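Nicotinamide riboside transporter PnuC (Neisseria mucosa ATCC 25996, PDB 4QTN) transports nicotinamide riboside, a vitamin B3 precursor of NAD, across the bacterial inner membrane as a homotrimeric membrane protein. Local coordinates at the Nicotinamide riboside site and the interface of chains A and B. Numbering follows the deposited sequence. Chains: chain A/B, Nicotinamide riboside transporter PnuC.

Contact 1: the Nicotinamide riboside site. Residues chain A 53-54, 57, 72, 95, 99, 171, 174, 181-182, 185, 189, 217, 221. With NNR (Nicotinamide riboside), chain C.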
ATOM      1  N   CYS A  53     -14.795   1.022  15.850  1.00 99.30           N
ATOM      2  CA  CYS A  53     -15.594  -0.035  15.263  1.00 95.60           C
ATOM      3  C   CYS A  53     -14.684  -1.083  14.624  1.00 93.82           C
ATOM      4  O   CYS A  53     -14.682  -2.239  15.056  1.00 92.15           O
ATOM      5  CB  CYS A  53     -16.592   0.501  14.243  1.00 97.32           C
ATOM      6  SG  CYS A  53     -17.563  -0.800  13.443  1.00108.10           S
ATOM      7  N   VAL A  54     -13.886  -0.690  13.621  1.00 86.34           N
ATOM      8  CA  VAL A  54     -13.224  -1.716  12.793  1.00 89.46           C
ATOM      9  C   VAL A  54     -12.030  -2.400  13.419  1.00 88.79           C
ATOM     10  O   VAL A  54     -11.804  -3.581  13.178  1.00 92.32           O
ATOM     11  CB  VAL A  54     -12.924  -1.290  11.330  1.00 91.55           C
ATOM     12  CG1 VAL A  54     -14.187  -0.824  10.640  1.00 96.26           C
ATOM     13  CG2 VAL A  54     -11.829  -0.241  11.262  1.00 96.78           C
ATOM     14  N   VAL A  57     -13.959  -4.970  15.371  1.00 82.39           N
ATOM     15  CA  VAL A  57     -14.251  -6.119  14.498  1.00 81.23           C
ATOM     16  C   VAL A  57     -13.014  -6.986  14.302  1.00 80.09           C
ATOM     17  O   VAL A  57     -13.089  -8.228  14.346  1.00 81.71           O
ATOM     18  CB  VAL A  57     -14.762  -5.705  13.111  1.00 81.47           C
ATOM     19  CG1 VAL A  57     -15.022  -6.943  12.273  1.00 83.46           C
ATOM     20  CG2 VAL A  57     -16.030  -4.898  13.226  1.00 82.77           C
ATOM     21  N   VAL A  72     -21.668   4.711  11.625  1.00113.98           N
ATOM     22  CA  VAL A  72     -22.371   4.635  10.342  1.00117.58           C
ATOM     23  C   VAL A  72     -23.451   5.718  10.160  1.00121.85           C
ATOM     24  O   VAL A  72     -23.757   6.091   9.037  1.00131.59           O
ATOM     25  CB  VAL A  72     -22.945   3.226  10.032  1.00117.86           C
ATOM     26  CG1 VAL A  72     -21.832   2.265   9.684  1.00116.16           C
ATOM     27  CG2 VAL A  72     -23.779   2.705  11.189  1.00118.68           C
ATOM     28  N   TYR A  95     -26.410  -0.497   6.629  1.00123.23           N
ATOM     29  CA  TYR A  95     -25.560  -0.674   7.827  1.00123.85           C
ATOM     30  C   TYR A  95     -26.287  -0.524   9.179  1.00123.06           C
ATOM     31  O   TYR A  95     -26.054  -1.335  10.097  1.00122.09           O
ATOM     32  CB  TYR A  95     -24.256   0.175   7.783  1.00124.93           C
ATOM     33  CG  TYR A  95     -23.214  -0.284   6.734  1.00125.84           C
ATOM     34  CD1 TYR A  95     -23.261  -1.564   6.175  1.00124.53           C
ATOM     35  CD2 TYR A  95     -22.192   0.567   6.317  1.00126.52           C
ATOM     36  CE1 TYR A  95     -22.339  -1.966   5.224  1.00122.38           C
ATOM     37  CE2 TYR A  95     -21.273   0.167   5.363  1.00124.58           C
ATOM     38  CZ  TYR A  95     -21.352  -1.100   4.830  1.00123.96           C
ATOM     39  OH  TYR A  95     -20.440  -1.503   3.902  1.00126.87           O
ATOM     40  N   GLN A  99     -26.082  -3.372  12.174  1.00111.31           N
ATOM     41  CA  GLN A  99     -25.509  -3.236  13.513  1.00112.19           C
ATOM     42  C   GLN A  99     -26.357  -3.985  14.531  1.00114.33           C
ATOM     43  O   GLN A  99     -25.838  -4.552  15.489  1.00115.82           O
ATOM     44  CB  GLN A  99     -25.381  -1.773  13.920  1.00117.19           C
ATOM     45  CG  GLN A  99     -24.361  -0.973  13.124  1.00125.11           C
ATOM     46  CD  GLN A  99     -23.030  -1.684  12.982  1.00130.12           C
ATOM     47  OE1 GLN A  99     -22.286  -1.863  13.963  1.00131.90           O
ATOM     48  NE2 GLN A  99     -22.714  -2.092  11.756  1.00134.42           N
ATOM     49  N   GLN A 171     -20.140  -7.321   4.400  1.00 97.51           N
ATOM     50  CA  GLN A 171     -20.923  -7.248   5.637  1.00100.51           C
ATOM     51  C   GLN A 171     -21.768  -8.515   5.939  1.00100.92           C
ATOM     52  O   GLN A 171     -21.950  -8.862   7.099  1.00103.97           O
ATOM     53  CB  GLN A 171     -21.782  -5.990   5.688  1.00 97.58           C
ATOM     54  CG  GLN A 171     -22.282  -5.682   7.091  1.00100.15           C
ATOM     55  CD  GLN A 171     -21.410  -4.688   7.821  1.00100.64           C
ATOM     56  OE1 GLN A 171     -21.245  -3.555   7.383  1.00106.83           O
ATOM     57  NE2 GLN A 171     -20.853  -5.104   8.943  1.00100.71           N
HETATM   58  N   MSE A 174     -19.209 -10.860   7.393  1.00 87.29           N
HETATM   59  CA  MSE A 174     -18.898 -10.471   8.756  1.00 90.28           C
HETATM   60  C   MSE A 174     -19.921 -11.016   9.702  1.00 97.54           C
HETATM   61  O   MSE A 174     -19.564 -11.645  10.707  1.00102.28           O
HETATM   62  CB  MSE A 174     -18.863  -8.963   8.902  1.00 90.30           C
HETATM   63  CG  MSE A 174     -18.225  -8.616  10.236  1.00 97.83           C
HETATM   64 SE   MSE A 174     -19.217  -7.126  11.015  1.00124.88          SE
HETATM   65  CE  MSE A 174     -18.721  -7.259  12.916  1.00127.83           C
ATOM     66  N   GLN A 181     -14.261 -12.264   4.969  1.00 87.24           N
ATOM     67  CA  GLN A 181     -14.749 -10.890   4.916  1.00 81.94           C
ATOM     68  C   GLN A 181     -13.612  -9.921   4.652  1.00 83.98           C
ATOM     69  O   GLN A 181     -13.739  -9.024   3.824  1.00 97.55           O
ATOM     70  CB  GLN A 181     -15.466 -10.511   6.203  1.00 72.38           C
ATOM     71  CG  GLN A 181     -14.650 -10.773   7.427  1.00 75.66           C
ATOM     72  CD  GLN A 181     -15.130  -9.997   8.620  1.00 80.59           C
ATOM     73  OE1 GLN A 181     -15.395  -8.800   8.530  1.00 83.12           O
ATOM     74  NE2 GLN A 181     -15.219 -10.668   9.765  1.00 80.08           N
ATOM     75  N   TRP A 182     -12.489 -10.109   5.330  1.00 77.36           N
ATOM     76  CA  TRP A 182     -11.398  -9.147   5.224  1.00 77.12           C
ATOM     77  C   TRP A 182     -10.766  -9.006   3.830  1.00 75.37           C
ATOM     78  O   TRP A 182     -10.217  -7.969   3.514  1.00 83.93           O
ATOM     79  CB  TRP A 182     -10.334  -9.416   6.252  1.00 76.36           C
ATOM     80  CG  TRP A 182     -10.841  -9.387   7.605  1.00 76.90           C
ATOM     81  CD1 TRP A 182     -11.136 -10.465   8.392  1.00 81.31           C
ATOM     82  CD2 TRP A 182     -11.129  -8.238   8.374  1.00 75.18           C
ATOM     83  NE1 TRP A 182     -11.560 -10.052   9.620  1.00 79.03           N
ATOM     84  CE2 TRP A 182     -11.566  -8.683   9.643  1.00 79.27           C
ATOM     85  CE3 TRP A 182     -11.034  -6.867   8.135  1.00 76.23           C
ATOM     86  CZ2 TRP A 182     -11.927  -7.802  10.667  1.00 80.92           C
ATOM     87  CZ3 TRP A 182     -11.396  -5.993   9.144  1.00 81.76           C
ATOM     88  CH2 TRP A 182     -11.849  -6.468  10.401  1.00 80.84           C
ATOM     89  N   TRP A 185     -13.215  -6.467   2.470  1.00 81.24           N
ATOM     90  CA  TRP A 185     -12.985  -5.173   3.095  1.00 83.20           C
ATOM     91  C   TRP A 185     -11.757  -4.480   2.515  1.00 90.53           C
ATOM     92  O   TRP A 185     -11.757  -3.252   2.333  1.00 93.45           O
ATOM     93  CB  TRP A 185     -12.818  -5.307   4.600  1.00 87.82           C
ATOM     94  CG  TRP A 185     -14.012  -5.809   5.322  1.00 97.60           C
ATOM     95  CD1 TRP A 185     -14.065  -6.880   6.163  1.00100.99           C
ATOM     96  CD2 TRP A 185     -15.330  -5.251   5.302  1.00101.36           C
ATOM     97  NE1 TRP A 185     -15.329  -7.024   6.667  1.00 98.45           N
ATOM     98  CE2 TRP A 185     -16.126  -6.037   6.152  1.00100.38           C
ATOM     99  CE3 TRP A 185     -15.915  -4.171   4.642  1.00106.48           C
ATOM    100  CZ2 TRP A 185     -17.477  -5.782   6.353  1.00105.25           C
ATOM    101  CZ3 TRP A 185     -17.250  -3.913   4.854  1.00113.23           C
ATOM    102  CH2 TRP A 185     -18.017  -4.716   5.707  1.00107.94           C
ATOM    103  N   ASN A 189     -12.112  -0.815   1.071  1.00 83.48           N
ATOM    104  CA  ASN A 189     -11.330   0.255   1.643  1.00 86.40           C
ATOM    105  C   ASN A 189     -10.459   0.949   0.577  1.00 91.90           C
ATOM    106  O   ASN A 189     -10.240   2.162   0.628  1.00 92.22           O
ATOM    107  CB  ASN A 189     -10.475  -0.256   2.791  1.00 86.85           C
ATOM    108  CG  ASN A 189     -11.257  -0.421   4.074  1.00 85.61           C
ATOM    109  OD1 ASN A 189     -10.907  -1.247   4.925  1.00 89.18           O
ATOM    110  ND2 ASN A 189     -12.300   0.375   4.238  1.00 82.40           N
ATOM    111  N   TYR A 217      -8.526   2.542   7.884  1.00 86.08           N
ATOM    112  CA  TYR A 217      -9.306   1.323   7.640  1.00 88.23           C
ATOM    113  C   TYR A 217      -8.517   0.291   6.881  1.00 90.17           C
ATOM    114  O   TYR A 217      -8.579  -0.901   7.213  1.00 99.15           O
ATOM    115  CB  TYR A 217     -10.616   1.612   6.900  1.00 84.65           C
ATOM    116  CG  TYR A 217     -11.769   1.958   7.797  1.00 84.86           C
ATOM    117  CD1 TYR A 217     -11.553   2.448   9.097  1.00 87.16           C
ATOM    118  CD2 TYR A 217     -13.069   1.865   7.340  1.00 88.66           C
ATOM    119  CE1 TYR A 217     -12.607   2.812   9.911  1.00 90.92           C
ATOM    120  CE2 TYR A 217     -14.142   2.218   8.149  1.00 93.79           C
ATOM    121  CZ  TYR A 217     -13.912   2.687   9.437  1.00 97.38           C
ATOM    122  OH  TYR A 217     -14.994   3.039  10.250  1.00106.51           O
ATOM    123  N   SER A 221      -7.697  -3.339   8.009  1.00 81.29           N
ATOM    124  CA  SER A 221      -8.314  -4.465   7.303  1.00 81.99           C
ATOM    125  C   SER A 221      -7.312  -5.585   6.958  1.00 81.95           C
ATOM    126  O   SER A 221      -7.696  -6.739   6.806  1.00 90.15           O
ATOM    127  CB  SER A 221      -9.080  -4.000   6.057  1.00 84.47           C
ATOM    128  OG  SER A 221      -8.205  -3.679   5.000  1.00 87.85           O
TER
HETATM  129  O2R NNR C 301     -19.286  -3.364  11.043  1.00103.42           O
HETATM  130  C2R NNR C 301     -18.539  -2.367  10.138  1.00116.32           C
HETATM  131  C3R NNR C 301     -19.392  -1.114   9.967  1.00109.58           C
HETATM  132  O3R NNR C 301     -20.686  -1.462   9.761  1.00129.51           O
HETATM  133  C4R NNR C 301     -18.844  -0.497   8.706  1.00107.10           C
HETATM  134  C5R NNR C 301     -17.577   0.392   9.064  1.00 98.85           C
HETATM  135  O5R NNR C 301     -17.554   1.582   8.207  1.00111.41           O
HETATM  136  O4R NNR C 301     -18.548  -1.518   7.932  1.00104.97           O
HETATM  137  C1R NNR C 301     -18.309  -2.791   8.903  1.00114.65           C
HETATM  138  N1  NNR C 301     -16.926  -3.285   8.740  1.00113.97           N
HETATM  139  C2  NNR C 301     -16.011  -2.602   7.966  1.00103.92           C
HETATM  140  C6  NNR C 301     -16.515  -4.424   9.388  1.00122.70           C
HETATM  141  C5  NNR C 301     -15.192  -4.894   9.274  1.00100.86           C
HETATM  142  C4  NNR C 301     -14.305  -4.210   8.508  1.00 97.59           C
HETATM  143  C3  NNR C 301     -14.691  -3.072   7.860  1.00101.51           C
HETATM  144  C7  NNR C 301     -13.672  -2.326   7.008  1.00105.46           C
HETATM  145  O7  NNR C 301     -13.990  -1.902   5.945  1.00 97.77           O
HETATM  146  N7  NNR C 301     -12.329  -2.140   7.485  1.00121.57           N
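The pyridinium ring of the nicotinamide of NNR lies flat on the indole of A:Trp185, the planes only 3° apart and the six-membered rings 3.5 Å from centroid to centroid; a positive ring may suit this electron-rich partner. From the opposite face the methyl CG1 of A:Val54 points at the ring, 3.8 Å from its centroid, so the ring is clamped between indole and branched aliphatic. A:Trp182 brings CZ3 and CH2 of its benzo edge to the C4-C5 rim in an edge-to-face arrangement, and A:Val57 CG1 closes the same rim at C5. The indole is itself fixed in rotation: its NE1 donates to A:Gln181 OE1 at 2.6 Å, in the ring plane and on a lone pair of the amide oxygen. At the carboxamide end, A:Asn189 OD1 accepts from the amide nitrogen N7 of NNR at 3.1 Å, in its carbonyl plane on a lone pair, while its ND2 makes a weak bond to O7. Glutamines grip the ribose diol. A:Gln171, bent at chi2 (96°), gives a nearly straight bond from NE2 to the 2'-hydroxyl O2R at 3.1 Å (165° at H), and its OE1 accepts from the 3'-hydroxyl O3R, which lies above the carbonyl plane and not on a lone pair. A:Gln99 NE2 adds a hydrogen bond to O3R at 2.9 Å. A:Tyr217 CE2 packs 3.5 Å from the 5'-hydroxyl O5R; A:Asn189 ND2 sits at the edge of the same phenol ring and A:Val54 CG1 over one face. Almost wholly enclosed by transmembrane helices, the nucleoside is read at ring, carboxamide and diol in the transporter's substrate-binding site.

Contact 2: the interface of chains A and B. Residues chain A 17-18, 21, 24-25; chain B 126-128, 131, 179-180, 183, 225.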
ATOM      1  N   HIS A  17       0.569  -5.437  22.503  1.00 93.63           N
ATOM      2  CA  HIS A  17       1.251  -4.107  22.555  1.00 89.59           C
ATOM      3  C   HIS A  17       1.188  -3.412  21.190  1.00 81.32           C
ATOM      4  O   HIS A  17       0.861  -2.228  21.105  1.00 76.04           O
ATOM      5  CB  HIS A  17       2.714  -4.252  23.040  1.00 98.09           C
ATOM      6  CG  HIS A  17       3.530  -2.989  22.924  1.00106.05           C
ATOM      7  ND1 HIS A  17       4.281  -2.683  21.802  1.00107.10           N
ATOM      8  CD2 HIS A  17       3.740  -1.979  23.802  1.00106.52           C
ATOM      9  CE1 HIS A  17       4.893  -1.526  21.985  1.00105.29           C
ATOM     10  NE2 HIS A  17       4.586  -1.081  23.191  1.00107.87           N
ATOM     11  N   PHE A  18       1.463  -4.175  20.132  1.00 74.51           N
ATOM     12  CA  PHE A  18       1.287  -3.713  18.773  1.00 73.17           C
ATOM     13  C   PHE A  18      -0.094  -3.130  18.492  1.00 75.72           C
ATOM     14  O   PHE A  18      -0.193  -2.012  18.025  1.00 80.69           O
ATOM     15  CB  PHE A  18       1.566  -4.839  17.816  1.00 75.65           C
ATOM     16  CG  PHE A  18       1.580  -4.427  16.391  1.00 77.10           C
ATOM     17  CD1 PHE A  18       2.750  -3.940  15.802  1.00 81.13           C
ATOM     18  CD2 PHE A  18       0.460  -4.551  15.626  1.00 76.11           C
ATOM     19  CE1 PHE A  18       2.778  -3.575  14.468  1.00 82.31           C
ATOM     20  CE2 PHE A  18       0.482  -4.183  14.290  1.00 81.98           C
ATOM     21  CZ  PHE A  18       1.644  -3.691  13.711  1.00 80.33           C
ATOM     22  N   VAL A  21      -0.632   0.071  20.250  1.00 82.30           N
ATOM     23  CA  VAL A  21       0.158   1.204  19.729  1.00 83.31           C
ATOM     24  C   VAL A  21      -0.469   1.762  18.471  1.00 83.90           C
ATOM     25  O   VAL A  21      -0.643   2.957  18.342  1.00 88.83           O
ATOM     26  CB  VAL A  21       1.635   0.807  19.478  1.00 83.98           C
ATOM     27  CG1 VAL A  21       2.250   1.627  18.359  1.00 84.26           C
ATOM     28  CG2 VAL A  21       2.439   0.949  20.758  1.00 86.06           C
ATOM     29  N   LEU A  24      -3.993   3.574  19.621  1.00 85.68           N
ATOM     30  CA  LEU A  24      -3.866   4.878  20.255  1.00 83.41           C
ATOM     31  C   LEU A  24      -3.399   5.897  19.263  1.00 86.17           C
ATOM     32  O   LEU A  24      -3.817   7.024  19.307  1.00 92.70           O
ATOM     33  CB  LEU A  24      -2.941   4.841  21.470  1.00 82.83           C
ATOM     34  CG  LEU A  24      -3.469   4.103  22.724  1.00 90.46           C
ATOM     35  CD1 LEU A  24      -2.605   4.371  23.937  1.00 89.21           C
ATOM     36  CD2 LEU A  24      -4.928   4.417  23.043  1.00 89.10           C
HETATM   37  N   MSE A  25      -2.581   5.476  18.313  1.00 90.20           N
HETATM   38  CA  MSE A  25      -2.053   6.390  17.326  1.00 92.37           C
HETATM   39  C   MSE A  25      -3.075   6.714  16.283  1.00 90.14           C
HETATM   40  O   MSE A  25      -3.187   7.846  15.876  1.00 93.25           O
HETATM   41  CB  MSE A  25      -0.804   5.843  16.686  1.00 98.42           C
HETATM   42  CG  MSE A  25      -0.196   6.946  15.842  1.00117.17           C
HETATM   43 SE   MSE A  25       0.361   6.174  14.136  1.00144.43          SE
HETATM   44  CE  MSE A  25       1.782   5.070  14.913  1.00142.18           C
TER
ATOM     45  N   LEU B 126       8.869   1.774  23.704  1.00100.38           N
ATOM     46  CA  LEU B 126       7.936   2.480  24.584  1.00100.29           C
ATOM     47  C   LEU B 126       6.962   1.468  25.164  1.00107.33           C
ATOM     48  O   LEU B 126       6.743   0.417  24.562  1.00124.70           O
ATOM     49  CB  LEU B 126       7.168   3.531  23.791  1.00 97.11           C
ATOM     50  CG  LEU B 126       7.909   4.801  23.362  1.00100.85           C
ATOM     51  CD1 LEU B 126       6.999   5.687  22.521  1.00101.62           C
ATOM     52  CD2 LEU B 126       8.441   5.572  24.567  1.00 97.02           C
ATOM     53  N   THR B 127       6.386   1.755  26.331  1.00104.67           N
ATOM     54  CA  THR B 127       5.269   0.936  26.820  1.00103.97           C
ATOM     55  C   THR B 127       3.931   1.559  26.408  1.00110.43           C
ATOM     56  O   THR B 127       3.897   2.677  25.878  1.00110.85           O
ATOM     57  CB  THR B 127       5.304   0.733  28.336  1.00104.96           C
ATOM     58  OG1 THR B 127       4.815   1.907  28.992  1.00105.74           O
ATOM     59  CG2 THR B 127       6.707   0.424  28.802  1.00105.60           C
ATOM     60  N   VAL B 128       2.834   0.832  26.635  1.00115.26           N
ATOM     61  CA  VAL B 128       1.514   1.308  26.209  1.00105.99           C
ATOM     62  C   VAL B 128       1.163   2.574  26.948  1.00105.59           C
ATOM     63  O   VAL B 128       0.649   3.525  26.359  1.00 99.12           O
ATOM     64  CB  VAL B 128       0.417   0.274  26.448  1.00102.48           C
ATOM     65  CG1 VAL B 128      -0.565   0.304  25.300  1.00 95.99           C
ATOM     66  CG2 VAL B 128       1.019  -1.108  26.598  1.00109.54           C
ATOM     67  N   TRP B 131       3.436   5.399  25.481  1.00103.22           N
ATOM     68  CA  TRP B 131       2.985   5.726  24.125  1.00 97.94           C
ATOM     69  C   TRP B 131       1.707   6.558  24.129  1.00 98.84           C
ATOM     70  O   TRP B 131       1.619   7.565  23.441  1.00102.31           O
ATOM     71  CB  TRP B 131       2.792   4.473  23.290  1.00 93.05           C
ATOM     72  CG  TRP B 131       2.244   4.770  21.958  1.00 88.69           C
ATOM     73  CD1 TRP B 131       1.008   4.473  21.513  1.00 92.64           C
ATOM     74  CD2 TRP B 131       2.902   5.449  20.894  1.00 88.88           C
ATOM     75  NE1 TRP B 131       0.844   4.912  20.231  1.00 93.42           N
ATOM     76  CE2 TRP B 131       1.994   5.518  19.821  1.00 91.39           C
ATOM     77  CE3 TRP B 131       4.178   5.997  20.735  1.00 89.96           C
ATOM     78  CZ2 TRP B 131       2.312   6.120  18.593  1.00 93.63           C
ATOM     79  CZ3 TRP B 131       4.494   6.602  19.518  1.00 94.98           C
ATOM     80  CH2 TRP B 131       3.558   6.654  18.461  1.00 92.48           C
ATOM     81  N   ARG B 179      11.630   2.394  19.083  1.00 88.89           N
ATOM     82  CA  ARG B 179      11.125   1.660  17.916  1.00 87.89           C
ATOM     83  C   ARG B 179       9.913   2.328  17.316  1.00 89.70           C
ATOM     84  O   ARG B 179       9.762   2.355  16.093  1.00 95.77           O
ATOM     85  CB  ARG B 179      10.768   0.223  18.269  1.00 87.78           C
ATOM     86  CG  ARG B 179       9.702  -0.360  17.340  1.00 91.36           C
ATOM     87  CD  ARG B 179       9.706  -1.879  17.281  1.00 99.95           C
ATOM     88  NE  ARG B 179       9.570  -2.503  18.608  1.00115.26           N
ATOM     89  CZ  ARG B 179       8.483  -2.445  19.383  1.00113.44           C
ATOM     90  NH1 ARG B 179       7.392  -1.780  18.984  1.00121.01           N
ATOM     91  NH2 ARG B 179       8.491  -3.052  20.564  1.00110.55           N
ATOM     92  N   GLU B 180       9.059   2.875  18.177  1.00 89.47           N
ATOM     93  CA  GLU B 180       7.723   3.339  17.783  1.00 93.05           C
ATOM     94  C   GLU B 180       7.707   4.540  16.814  1.00 89.66           C
ATOM     95  O   GLU B 180       6.680   4.833  16.201  1.00 89.20           O
ATOM     96  CB  GLU B 180       6.863   3.619  19.021  1.00 99.88           C
ATOM     97  CG  GLU B 180       6.384   2.356  19.746  1.00111.63           C
ATOM     98  CD  GLU B 180       7.460   1.702  20.631  1.00118.19           C
ATOM     99  OE1 GLU B 180       8.441   2.386  21.005  1.00113.35           O
ATOM    100  OE2 GLU B 180       7.314   0.494  20.957  1.00121.21           O
ATOM    101  N   ALA B 183       6.137   3.681  13.408  1.00 82.65           N
ATOM    102  CA  ALA B 183       4.709   3.758  13.251  1.00 81.04           C
ATOM    103  C   ALA B 183       4.348   5.157  12.776  1.00 83.16           C
ATOM    104  O   ALA B 183       3.759   5.325  11.703  1.00 89.42           O
ATOM    105  CB  ALA B 183       4.013   3.420  14.558  1.00 77.65           C
ATOM    106  N   TYR B 225      10.246  -0.538  10.690  1.00 77.61           N
ATOM    107  CA  TYR B 225       9.516  -1.080  11.812  1.00 76.74           C
ATOM    108  C   TYR B 225      10.036  -2.485  12.079  1.00 77.29           C
ATOM    109  O   TYR B 225      10.481  -2.786  13.188  1.00 78.55           O
ATOM    110  CB  TYR B 225       7.965  -1.096  11.554  1.00 78.51           C
ATOM    111  CG  TYR B 225       7.143  -1.045  12.841  1.00 80.99           C
ATOM    112  CD1 TYR B 225       7.448  -1.884  13.911  1.00 86.80           C
ATOM    113  CD2 TYR B 225       6.103  -0.132  13.003  1.00 86.32           C
ATOM    114  CE1 TYR B 225       6.752  -1.822  15.104  1.00 92.92           C
ATOM    115  CE2 TYR B 225       5.388  -0.056  14.206  1.00 89.58           C
ATOM    116  CZ  TYR B 225       5.726  -0.911  15.258  1.00 94.91           C
ATOM    117  OH  TYR B 225       5.054  -0.866  16.477  1.00 99.85           O
TER
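A:His17 and B:Glu180 meet end on, with imidazole and carboxylate planes 77° apart. The imidazole extends from the start of helix 17-36 with CG anti to the backbone N (chi1 171°), and B:Glu180 OE2 stands in the ring plane at its edge, 3.3 Å from CE1. The ring's NE2 donates to the backbone carbonyl O of B:Leu126 at 3.0 Å; the bond is bent, the donor lying above the carbonyl plane and the acceptor tilted from the plane of the imidazole. B:Val128 runs antiparallel beside A:His17, its CG2 4.0 Å from CD2, while A:Val21 CG2 of the same chain as the histidine packs on one face of the imidazole. Two groups of its own chain hold the carboxylate of B:Glu180: OE1 is met by B:Leu126 N from above the carboxylate plane at 2.8 Å, and OE2 forms a salt bridge with B:Arg179 NH1 at 3.0 Å, beside the imidazole. The acidic group might favour a protonated A:His17, an effect the nearby guanidinium could offset. Deeper along the helix, B:Trp131 lies roughly perpendicular to A:Val21. CG1 of the valine sits over one face of the indole toward its rim, and the indole NE1 makes a weak hydrogen bond to A:Val21 O at 3.1 Å. The selenomethionine A:Met25 meets the indole at a slant, placing CB in plane at its edge, 3.7 Å from CZ2, and A:Leu24 CB lies near CD1. On the other flank A:Phe18 and B:Tyr225 are inclined to each other in a loose contact, with CD1 of the phenyl ring 3.9 Å from the phenol OH. This patch, where polar and apolar contacts are mixed along the helix, docks helix 17-36 of one protomer on its neighbour and helps hold the homotrimer together.

The C-alpha centres of contact 1 and contact 2 lie about 24 Å apart, so substrate binding and subunit packing occupy separate regions of the trimer. Chain A enters contact 2 through helix 17-36, which gives none of the contact 1 residues. On the chain B side, elements are shared: the helix starting at residue 181 supplies B:Ala183 and helix 208-234 supplies B:Tyr225, and their chain A counterparts serve contact 1. In chain B the same helices line that protomer's own pocket, so movements there could be felt at contact 2, although the structure alone does not show such coupling.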